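Local coordinates for protein beta-lactamase (Sebaldella termitidis, PDB 6N1N) that probably hydrolyses the amide bond of beta-lactam antibiotics through a serine acyl-enzyme, as a class D beta-lactamase, at residues S24-D29 / W35-E40; E114-Y119 / N135-D140; A197-W202 / E226-L231. All blocks are in the same frame, centred on the assembly; numbering follows the deposited sequence.

Interaction 1: residues S24-D29 / W35-E40; sequences SVTIYD and WIYSNE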
loop_
_atom_site.group_PDB
_atom_site.type_symbol
_atom_site.label_atom_id
_atom_site.label_comp_id
_atom_site.label_asym_id
_atom_site.label_seq_id
_atom_site.Cartn_x
_atom_site.Cartn_y
_atom_site.Cartn_z
ATOM N N SER A 24 9.269 -9.572 5.721
ATOM C CA SER A 24 10.190 -9.554 4.596
ATOM C C SER A 24 10.046 -8.275 3.804
ATOM O O SER A 24 9.071 -7.515 3.935
ATOM C CB SER A 24 9.944 -10.750 3.685
ATOM O OG SER A 24 8.628 -10.713 3.187
ATOM N N VAL A 25 11.038 -8.072 2.928
ATOM C CA VAL A 25 11.020 -7.060 1.890
ATOM C C VAL A 25 11.091 -7.780 0.552
ATOM O O VAL A 25 11.903 -8.695 0.379
ATOM C CB VAL A 25 12.184 -6.071 2.038
ATOM C CG1 VAL A 25 13.490 -6.791 2.110
ATOM C CG2 VAL A 25 12.207 -5.084 0.870
ATOM N N THR A 26 10.206 -7.401 -0.353
ATOM C CA THR A 26 10.148 -7.911 -1.719
ATOM C C THR A 26 10.207 -6.714 -2.655
ATOM O O THR A 26 9.471 -5.743 -2.471
ATOM C CB THR A 26 8.846 -8.715 -1.949
ATOM O OG1 THR A 26 8.773 -9.769 -0.985
ATOM C CG2 THR A 26 8.783 -9.304 -3.354
ATOM N N ILE A 27 11.071 -6.789 -3.680
ATOM C CA ILE A 27 11.244 -5.725 -4.647
ATOM C C ILE A 27 11.243 -6.336 -6.041
ATOM O O ILE A 27 11.768 -7.435 -6.250
ATOM C CB ILE A 27 12.546 -4.952 -4.362
ATOM C CG1 ILE A 27 12.440 -4.174 -3.049
ATOM C CG2 ILE A 27 12.885 -3.988 -5.502
ATOM C CD1 ILE A 27 13.768 -3.747 -2.495
ATOM N N TYR A 28 10.632 -5.630 -6.989
ATOM C CA TYR A 28 10.665 -6.005 -8.399
ATOM C C TYR A 28 11.294 -4.876 -9.197
ATOM O O TYR A 28 10.774 -3.755 -9.219
ATOM C CB TYR A 28 9.271 -6.307 -8.922
ATOM C CG TYR A 28 9.242 -6.736 -10.381
ATOM C CD1 TYR A 28 9.694 -7.982 -10.756
ATOM C CD2 TYR A 28 8.751 -5.895 -11.348
ATOM C CE1 TYR A 28 9.664 -8.381 -12.079
ATOM C CE2 TYR A 28 8.696 -6.281 -12.673
ATOM C CZ TYR A 28 9.152 -7.524 -13.039
ATOM O OH TYR A 28 9.119 -7.933 -14.360
ATOM N N ASP A 29 12.416 -5.189 -9.832
ATOM C CA ASP A 29 13.120 -4.334 -10.776
ATOM C C ASP A 29 12.422 -4.456 -12.128
ATOM O O ASP A 29 12.465 -5.504 -12.766
ATOM C CB ASP A 29 14.583 -4.777 -10.779
ATOM C CG ASP A 29 15.432 -4.093 -11.837
ATOM O OD1 ASP A 29 14.883 -3.591 -12.821
ATOM O OD2 ASP A 29 16.677 -4.109 -11.688
ATOM N N TRP A 35 13.077 -10.208 -9.557
ATOM C CA TRP A 35 12.492 -10.288 -8.224
ATOM C C TRP A 35 13.598 -10.421 -7.184
ATOM O O TRP A 35 14.466 -11.295 -7.295
ATOM C CB TRP A 35 11.541 -11.488 -8.117
ATOM C CG TRP A 35 10.235 -11.297 -8.824
ATOM C CD1 TRP A 35 9.956 -11.632 -10.117
ATOM C CD2 TRP A 35 9.031 -10.721 -8.293
ATOM N NE1 TRP A 35 8.663 -11.309 -10.427
ATOM C CE2 TRP A 35 8.074 -10.735 -9.334
ATOM C CE3 TRP A 35 8.666 -10.202 -7.048
ATOM C CZ2 TRP A 35 6.779 -10.278 -9.154
ATOM C CZ3 TRP A 35 7.387 -9.734 -6.880
ATOM C CH2 TRP A 35 6.451 -9.776 -7.920
ATOM N N ILE A 36 13.547 -9.565 -6.167
ATOM C CA ILE A 36 14.483 -9.571 -5.047
ATOM C C ILE A 36 13.706 -9.892 -3.776
ATOM O O ILE A 36 12.787 -9.142 -3.405
ATOM C CB ILE A 36 15.179 -8.213 -4.895
ATOM C CG1 ILE A 36 15.899 -7.815 -6.178
ATOM C CG2 ILE A 36 16.173 -8.241 -3.764
ATOM C CD1 ILE A 36 16.034 -6.322 -6.327
ATOM N N TYR A 37 14.105 -10.965 -3.084
ATOM C CA TYR A 37 13.433 -11.392 -1.869
ATOM C C TYR A 37 14.383 -11.431 -0.680
ATOM O O TYR A 37 15.484 -11.973 -0.784
ATOM C CB TYR A 37 12.846 -12.790 -1.989
ATOM C CG TYR A 37 11.891 -13.027 -3.120
ATOM C CD1 TYR A 37 10.570 -12.645 -3.006
ATOM C CD2 TYR A 37 12.297 -13.703 -4.274
ATOM C CE1 TYR A 37 9.676 -12.893 -4.027
ATOM C CE2 TYR A 37 11.405 -13.952 -5.303
ATOM C CZ TYR A 37 10.099 -13.540 -5.162
ATOM O OH TYR A 37 9.194 -13.805 -6.159
ATOM N N SER A 38 13.946 -10.906 0.471
ATOM C CA SER A 38 14.644 -11.267 1.707
ATOM C C SER A 38 14.187 -12.632 2.200
ATOM O O SER A 38 14.950 -13.352 2.854
ATOM C CB SER A 38 14.439 -10.210 2.796
ATOM O OG SER A 38 13.089 -10.099 3.238
ATOM N N ASN A 39 12.949 -13.013 1.870
ATOM C CA ASN A 39 12.436 -14.328 2.242
ATOM C C ASN A 39 11.315 -14.663 1.260
ATOM O O ASN A 39 10.180 -14.195 1.419
ATOM C CB ASN A 39 11.936 -14.362 3.668
ATOM C CG ASN A 39 11.529 -15.764 4.084
ATOM O OD1 ASN A 39 10.458 -16.238 3.718
ATOM N ND2 ASN A 39 12.394 -16.433 4.826
ATOM N N GLU A 40 11.649 -15.453 0.240
ATOM C CA GLU A 40 10.691 -15.694 -0.825
ATOM C C GLU A 40 9.407 -16.362 -0.334
ATOM O O GLU A 40 8.324 -16.070 -0.855
ATOM C CB GLU A 40 11.348 -16.535 -1.929
ATOM C CG GLU A 40 10.378 -16.916 -3.018
ATOM C CD GLU A 40 11.068 -17.473 -4.239
ATOM O OE1 GLU A 40 12.296 -17.699 -4.170
ATOM O OE2 GLU A 40 10.374 -17.675 -5.258
HETATM O O HOH W 1 10.745 -11.526 0.493
#
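Trp35 leans back across the neighbouring strand so that its indole lies against Tyr28 and Thr26. From CB the chain runs to CG, set anti to the carbonyl carbon (chi1 -74°), which turns the ring toward strand 24-29. Tyr28 CD1 lies over one indole face, offset toward the rim, and Trp35 CE2 and NE1 both come to 3.5 Å from it; the planes are inclined at 49°, an oblique aromatic pair. Tyr37 OH covers the opposite face. Farther out, CZ2 is still near Tyr28 CD1, while Thr26 CG2, a compact methyl that can lie at the rim of a broad ring, comes in at the indole edge near the ring plane, 3.8 Å from both CE3 and CZ3. On the sheet face opposite Thr26, Tyr28, Trp35 and Tyr37, Ile27 CG2 meets Ile36 CD1 at 4.0 Å, and the same two residues exchange two backbone hydrogen bonds. Past the strand end Ser38 replaces a backbone acceptor with its hydroxyl: Val25 N donates to Ser38 OG (2.9 Å), while Ser38 N returns a bond to Val25 O. A water donates to Val25 O and accepts from Asn39 N. This is an antiparallel beta hairpin, lying near one margin of the central sheet of the penicillin-binding transpeptidase fold.

Interaction 2: residues E114-Y119 / N135-D140; sequences EKYKEY and NSFWID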
loop_
_atom_site.group_PDB
_atom_site.type_symbol
_atom_site.label_atom_id
_atom_site.label_comp_id
_atom_site.label_asym_id
_atom_site.label_seq_id
_atom_site.Cartn_x
_atom_site.Cartn_y
_atom_site.Cartn_z
ATOM N N GLU A 114 -21.109 -5.732 -4.552
ATOM C CA GLU A 114 -20.799 -6.415 -5.813
ATOM C C GLU A 114 -19.897 -5.561 -6.710
ATOM O O GLU A 114 -19.058 -6.094 -7.451
ATOM C CB GLU A 114 -22.089 -6.783 -6.534
ATOM C CG GLU A 114 -21.872 -7.591 -7.806
ATOM C CD GLU A 114 -20.966 -8.793 -7.599
ATOM O OE1 GLU A 114 -21.165 -9.531 -6.606
ATOM O OE2 GLU A 114 -20.044 -8.982 -8.428
ATOM N N LYS A 115 -20.047 -4.235 -6.662
ATOM C CA LYS A 115 -19.154 -3.372 -7.427
ATOM C C LYS A 115 -17.724 -3.478 -6.921
ATOM O O LYS A 115 -16.774 -3.557 -7.713
ATOM C CB LYS A 115 -19.675 -1.930 -7.370
ATOM C CG LYS A 115 -18.886 -0.894 -8.158
ATOM C CD LYS A 115 -18.860 -1.143 -9.659
ATOM C CE LYS A 115 -20.195 -1.047 -10.303
ATOM N NZ LYS A 115 -20.067 -1.395 -11.761
ATOM N N TYR A 116 -17.534 -3.475 -5.593
ATOM C CA TYR A 116 -16.204 -3.692 -5.046
ATOM C C TYR A 116 -15.629 -5.025 -5.501
ATOM O O TYR A 116 -14.458 -5.103 -5.889
ATOM C CB TYR A 116 -16.245 -3.645 -3.521
ATOM C CG TYR A 116 -15.879 -2.298 -2.922
ATOM C CD1 TYR A 116 -14.642 -1.723 -3.150
ATOM C CD2 TYR A 116 -16.749 -1.629 -2.068
ATOM C CE1 TYR A 116 -14.285 -0.511 -2.585
ATOM C CE2 TYR A 116 -16.392 -0.416 -1.495
ATOM C CZ TYR A 116 -15.161 0.146 -1.754
ATOM O OH TYR A 116 -14.828 1.363 -1.177
ATOM N N LYS A 117 -16.443 -6.083 -5.476
ATOM C CA LYS A 117 -15.954 -7.387 -5.923
ATOM C C LYS A 117 -15.496 -7.347 -7.373
ATOM O O LYS A 117 -14.506 -7.996 -7.732
ATOM C CB LYS A 117 -17.024 -8.462 -5.731
ATOM C CG LYS A 117 -17.181 -8.880 -4.269
ATOM C CD LYS A 117 -18.334 -9.852 -4.086
ATOM C CE LYS A 117 -18.483 -10.240 -2.623
ATOM N NZ LYS A 117 -19.718 -11.031 -2.377
ATOM N N GLU A 118 -16.187 -6.569 -8.216
ATOM C CA GLU A 118 -15.760 -6.406 -9.604
ATOM C C GLU A 118 -14.370 -5.802 -9.694
ATOM O O GLU A 118 -13.524 -6.269 -10.467
ATOM C CB GLU A 118 -16.737 -5.525 -10.368
ATOM C CG GLU A 118 -18.071 -6.152 -10.659
ATOM C CD GLU A 118 -19.006 -5.142 -11.309
ATOM O OE1 GLU A 118 -18.503 -4.105 -11.812
ATOM O OE2 GLU A 118 -20.225 -5.372 -11.301
ATOM N N TYR A 119 -14.109 -4.749 -8.903
ATOM C CA TYR A 119 -12.788 -4.141 -8.884
ATOM C C TYR A 119 -11.732 -5.070 -8.303
ATOM O O TYR A 119 -10.604 -5.116 -8.796
ATOM C CB TYR A 119 -12.831 -2.818 -8.112
ATOM C CG TYR A 119 -13.381 -1.677 -8.939
ATOM C CD1 TYR A 119 -12.619 -1.097 -9.945
ATOM C CD2 TYR A 119 -14.667 -1.197 -8.732
ATOM C CE1 TYR A 119 -13.119 -0.050 -10.706
ATOM C CE2 TYR A 119 -15.174 -0.149 -9.484
ATOM C CZ TYR A 119 -14.399 0.413 -10.472
ATOM O OH TYR A 119 -14.916 1.447 -11.222
ATOM N N ASN A 135 -18.047 -1.495 4.377
ATOM C CA ASN A 135 -17.311 -0.247 4.498
ATOM C C ASN A 135 -16.005 -0.399 5.266
ATOM O O ASN A 135 -15.378 0.614 5.598
ATOM C CB ASN A 135 -18.176 0.810 5.188
ATOM C CG ASN A 135 -18.635 0.378 6.572
ATOM O OD1 ASN A 135 -18.301 -0.713 7.048
ATOM N ND2 ASN A 135 -19.408 1.237 7.227
ATOM N N SER A 136 -15.574 -1.639 5.564
ATOM C CA SER A 136 -14.321 -1.821 6.299
ATOM C C SER A 136 -13.708 -3.212 6.077
ATOM O O SER A 136 -12.952 -3.679 6.921
ATOM C CB SER A 136 -14.538 -1.562 7.799
ATOM O OG SER A 136 -15.505 -2.422 8.354
ATOM N N PHE A 137 -14.013 -3.862 4.960
ATOM C CA PHE A 137 -13.492 -5.196 4.698
ATOM C C PHE A 137 -11.987 -5.234 4.537
ATOM O O PHE A 137 -11.418 -6.332 4.549
ATOM C CB PHE A 137 -14.149 -5.780 3.434
ATOM C CG PHE A 137 -14.031 -4.903 2.217
ATOM C CD1 PHE A 137 -12.947 -5.019 1.368
ATOM C CD2 PHE A 137 -14.991 -3.942 1.934
ATOM C CE1 PHE A 137 -12.823 -4.196 0.269
ATOM C CE2 PHE A 137 -14.846 -3.127 0.824
ATOM C CZ PHE A 137 -13.761 -3.268 0.012
ATOM N N TRP A 138 -11.334 -4.080 4.395
ATOM C CA TRP A 138 -9.894 -4.052 4.243
ATOM C C TRP A 138 -9.167 -3.970 5.572
ATOM O O TRP A 138 -7.937 -4.088 5.583
ATOM C CB TRP A 138 -9.486 -2.896 3.323
ATOM C CG TRP A 138 -9.889 -1.557 3.777
ATOM C CD1 TRP A 138 -9.132 -0.697 4.505
ATOM C CD2 TRP A 138 -11.120 -0.873 3.498
ATOM N NE1 TRP A 138 -9.799 0.481 4.703
ATOM C CE2 TRP A 138 -11.035 0.396 4.125
ATOM C CE3 TRP A 138 -12.283 -1.206 2.800
ATOM C CZ2 TRP A 138 -12.066 1.336 4.060
ATOM C CZ3 TRP A 138 -13.318 -0.272 2.763
ATOM C CH2 TRP A 138 -13.193 0.984 3.381
ATOM N N ILE A 139 -9.899 -3.838 6.687
ATOM C CA ILE A 139 -9.303 -3.801 8.019
ATOM C C ILE A 139 -9.833 -4.890 8.948
ATOM O O ILE A 139 -9.364 -4.988 10.083
ATOM C CB ILE A 139 -9.465 -2.420 8.689
ATOM C CG1 ILE A 139 -10.921 -1.984 8.725
ATOM C CG2 ILE A 139 -8.662 -1.352 7.971
ATOM C CD1 ILE A 139 -11.165 -0.738 9.572
ATOM N N ASP A 140 -10.765 -5.731 8.502
ATOM C CA ASP A 140 -11.405 -6.707 9.386
ATOM C C ASP A 140 -10.904 -8.145 9.219
ATOM O O ASP A 140 -11.477 -9.071 9.824
ATOM C CB ASP A 140 -12.922 -6.650 9.209
ATOM C CG ASP A 140 -13.417 -7.266 7.904
ATOM O OD1 ASP A 140 -12.610 -7.612 7.015
ATOM O OD2 ASP A 140 -14.654 -7.421 7.788
#
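The helical region of the serine beta-lactamase fold holds this edge-to-face (T-shaped) aromatic pair, which joins helix 113-122 to the irregular segment 135-140 of the connection leading to helix 147-159. Tyr116 presents the face of its phenol ring and Phe137 supplies the edge. Their centroids are 4.8 Å apart and the planes stand at 72°, so the positively polarised rim of the phenylalanine looks into the electron-rich face of the tyrosine.

Each residue type fits its place. Phenylalanine brings an apolar ring to a buried position and spans a wide gap between the backbones, for Phe137 CA is 10.2 Å from Tyr116 CA; its CG lies between the backbone N and the carbonyl carbon (chi1 54°), an orientation that sends the ring toward the helix. Tyrosine serves two purposes: its ring receives Phe137, while its hydroxyl is hydrogen-bonded to Asn57 OD1, which ties the polar end to helix 56-63.

Phe137 is also backed from its own segment, for Trp138 CE3 sits 3.7 Å above the centre of one of its faces. That indole leads toward the catalytic machinery: its NE1 donates to the carbamate oxygen OQ2 of the carboxylated lysine at position 54, and its ring meets Phe53. Phe137 thus packs on the very residue that hydrogen-bonds the modified lysine, and its ring meets Phe53 as well. At the centre of the contact the rim atom Phe137 CZ stands over the middle of the Tyr116 ring, 3.6 Å from Tyr116 CD1.

Interaction 3: residues A197-W202 / E226-L231; sequences AENIIW and ERNSYL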
loop_
_atom_site.group_PDB
_atom_site.type_symbol
_atom_site.label_atom_id
_atom_site.label_comp_id
_atom_site.label_asym_id
_atom_site.label_seq_id
_atom_site.Cartn_x
_atom_site.Cartn_y
_atom_site.Cartn_z
ATOM N N ALA A 197 -1.724 -12.749 17.422
ATOM C CA ALA A 197 -0.729 -12.111 18.267
ATOM C C ALA A 197 0.305 -11.352 17.469
ATOM O O ALA A 197 1.271 -10.846 18.054
ATOM C CB ALA A 197 -0.026 -13.162 19.131
ATOM N N GLU A 198 0.145 -11.285 16.151
ATOM C CA GLU A 198 1.141 -10.710 15.267
ATOM C C GLU A 198 0.672 -9.359 14.740
ATOM O O GLU A 198 -0.357 -9.273 14.060
ATOM C CB GLU A 198 1.429 -11.668 14.117
ATOM C CG GLU A 198 2.001 -12.997 14.590
ATOM C CD GLU A 198 2.368 -13.889 13.450
ATOM O OE1 GLU A 198 1.482 -14.213 12.625
ATOM O OE2 GLU A 198 3.552 -14.251 13.368
ATOM N N ASN A 199 1.439 -8.314 15.040
ATOM C CA ASN A 199 1.235 -7.014 14.409
ATOM C C ASN A 199 1.832 -7.033 13.006
ATOM O O ASN A 199 2.942 -7.519 12.803
ATOM C CB ASN A 199 1.895 -5.912 15.225
ATOM C CG ASN A 199 1.302 -5.786 16.619
ATOM O OD1 ASN A 199 0.103 -5.721 16.778
ATOM N ND2 ASN A 199 2.158 -5.742 17.628
ATOM N N ILE A 200 1.081 -6.490 12.052
ATOM C CA ILE A 200 1.403 -6.508 10.636
ATOM C C ILE A 200 1.615 -5.055 10.199
ATOM O O ILE A 200 0.696 -4.240 10.293
ATOM C CB ILE A 200 0.281 -7.158 9.801
ATOM C CG1 ILE A 200 -0.185 -8.498 10.384
ATOM C CG2 ILE A 200 0.713 -7.270 8.320
ATOM C CD1 ILE A 200 0.862 -9.506 10.514
ATOM N N ILE A 201 2.814 -4.742 9.712
ATOM C CA ILE A 201 3.156 -3.384 9.326
ATOM C C ILE A 201 3.646 -3.409 7.883
ATOM O O ILE A 201 4.723 -3.947 7.595
ATOM C CB ILE A 201 4.205 -2.761 10.266
ATOM C CG1 ILE A 201 3.648 -2.768 11.712
ATOM C CG2 ILE A 201 4.574 -1.383 9.797
ATOM C CD1 ILE A 201 4.676 -2.355 12.765
ATOM N N TRP A 202 2.867 -2.796 6.991
ATOM C CA TRP A 202 3.168 -2.690 5.581
ATOM C C TRP A 202 3.773 -1.333 5.213
ATOM O O TRP A 202 3.411 -0.295 5.750
ATOM C CB TRP A 202 1.906 -2.793 4.740
ATOM C CG TRP A 202 1.083 -4.021 4.708
ATOM C CD1 TRP A 202 -0.023 -4.300 5.461
ATOM C CD2 TRP A 202 1.176 -5.053 3.737
ATOM N NE1 TRP A 202 -0.582 -5.491 5.048
ATOM C CE2 TRP A 202 0.134 -5.960 3.978
ATOM C CE3 TRP A 202 2.063 -5.313 2.698
ATOM C CZ2 TRP A 202 -0.027 -7.118 3.226
ATOM C CZ3 TRP A 202 1.900 -6.455 1.963
ATOM C CH2 TRP A 202 0.849 -7.328 2.206
ATOM N N GLU A 226 5.870 -3.642 23.046
ATOM C CA GLU A 226 6.695 -2.494 23.404
ATOM C C GLU A 226 7.408 -1.891 22.200
ATOM O O GLU A 226 7.706 -0.691 22.205
ATOM C CB GLU A 226 7.733 -2.871 24.467
ATOM C CG GLU A 226 8.769 -1.761 24.720
ATOM C CD GLU A 226 9.187 -1.624 26.180
ATOM O OE1 GLU A 226 9.852 -0.619 26.510
ATOM O OE2 GLU A 226 8.853 -2.511 26.995
ATOM N N ARG A 227 7.687 -2.687 21.165
ATOM C CA ARG A 227 8.470 -2.224 20.024
ATOM C C ARG A 227 7.626 -1.747 18.847
ATOM O O ARG A 227 8.179 -1.226 17.871
ATOM C CB ARG A 227 9.430 -3.328 19.563
ATOM C CG ARG A 227 10.642 -3.485 20.476
ATOM C CD ARG A 227 11.778 -4.217 19.773
ATOM N NE ARG A 227 11.361 -5.549 19.349
ATOM C CZ ARG A 227 11.541 -6.658 20.062
ATOM N NH1 ARG A 227 11.107 -7.824 19.595
ATOM N NH2 ARG A 227 12.154 -6.606 21.234
ATOM N N ASN A 228 6.304 -1.844 18.931
ATOM C CA ASN A 228 5.492 -1.622 17.739
ATOM C C ASN A 228 5.523 -0.155 17.303
ATOM O O ASN A 228 5.587 0.133 16.105
ATOM C CB ASN A 228 4.061 -2.088 17.990
ATOM C CG ASN A 228 3.321 -2.384 16.702
ATOM O OD1 ASN A 228 3.617 -3.357 16.021
ATOM N ND2 ASN A 228 2.394 -1.517 16.351
ATOM N N SER A 229 5.471 0.780 18.243
ATOM C CA SER A 229 5.426 2.185 17.854
ATOM C C SER A 229 6.704 2.598 17.145
ATOM O O SER A 229 6.662 3.341 16.164
ATOM C CB SER A 229 5.182 3.066 19.078
ATOM O OG SER A 229 3.862 2.866 19.548
ATOM N N TYR A 230 7.854 2.122 17.622
ATOM C CA TYR A 230 9.101 2.376 16.910
ATOM C C TYR A 230 9.037 1.850 15.482
ATOM O O TYR A 230 9.437 2.533 14.524
ATOM C CB TYR A 230 10.263 1.730 17.646
ATOM C CG TYR A 230 11.539 1.864 16.875
ATOM C CD1 TYR A 230 12.203 3.076 16.834
ATOM C CD2 TYR A 230 12.053 0.802 16.162
ATOM C CE1 TYR A 230 13.354 3.218 16.141
ATOM C CE2 TYR A 230 13.227 0.936 15.433
ATOM C CZ TYR A 230 13.865 2.157 15.438
ATOM O OH TYR A 230 15.036 2.372 14.739
ATOM N N LEU A 231 8.546 0.620 15.314
ATOM C CA LEU A 231 8.507 0.036 13.981
ATOM C C LEU A 231 7.581 0.801 13.049
ATOM O O LEU A 231 7.866 0.906 11.844
ATOM C CB LEU A 231 8.089 -1.426 14.113
ATOM C CG LEU A 231 9.169 -2.257 14.796
ATOM C CD1 LEU A 231 8.597 -3.619 15.161
ATOM C CD2 LEU A 231 10.403 -2.421 13.886
#
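Ile201 and Asn199, alternate residues of strand 198-209, face the first turn of helix 228-245, where Asn228 and Leu231 receive them. The closest part is where the two asparagines pack against each other. Asn228 OD1 lies 3.2 Å from Asn199 CB and equally near its ND2, yet the angle there is too poor for a hydrogen bond, and the amide planes are turned 53° apart. Each amide has its firm partner outside the pair: Asn228 OD1 accepts from Asn222 ND2, and Asn199 OD1 from Arg194 NE. Buried oxygens are thereby satisfied without a direct bond between the two amides.

Beside them is the apolar part: Ile201 CD1, at the tip of an extended chain (chi2 172°), stops 3.8 Å from Leu231 CB, with the two side chains crossing at about a right angle. Beta-branched isoleucine suits an extended strand, and leucine suits the helix that covers it. The same methyl passes Asn228 OD1 at 3.6 Å, the two side chains running in opposite directions.

Looser ground lies on the outer side, where Ser229 directs its side chain away from the strand and, with Glu226, is solvent-exposed. Inward, Trp192 of strand 184-195 touches Asn199, Ile201 and Asn228 alike, while Leu232 and Arg235 extend the helix's cover over Ile201. The C-terminal helix thus begins by lying against the central antiparallel strands.

The three contacts follow one another along the chain, each closing before the next opens. Interactions 1 and 3 share the mixed central sheet: the hairpin 22-29/34-37 lies toward one margin, and strand 198-209 is separated from strand 22-29 by strand 212-222. Their centres are about 20 Å apart and their nearest atoms about 7 Å. Interaction 2 belongs to the helical region, its centre about 27 Å from that of interaction 1 and about 25 Å from that of interaction 3, with nearest atoms about 17 Å and about 8 Å away. In interaction 3 the Ile201 side chain is about 10 Å from that of the predicted catalytic Ser51; in interaction 2 Trp138 hydrogen-bonds the modified lysine.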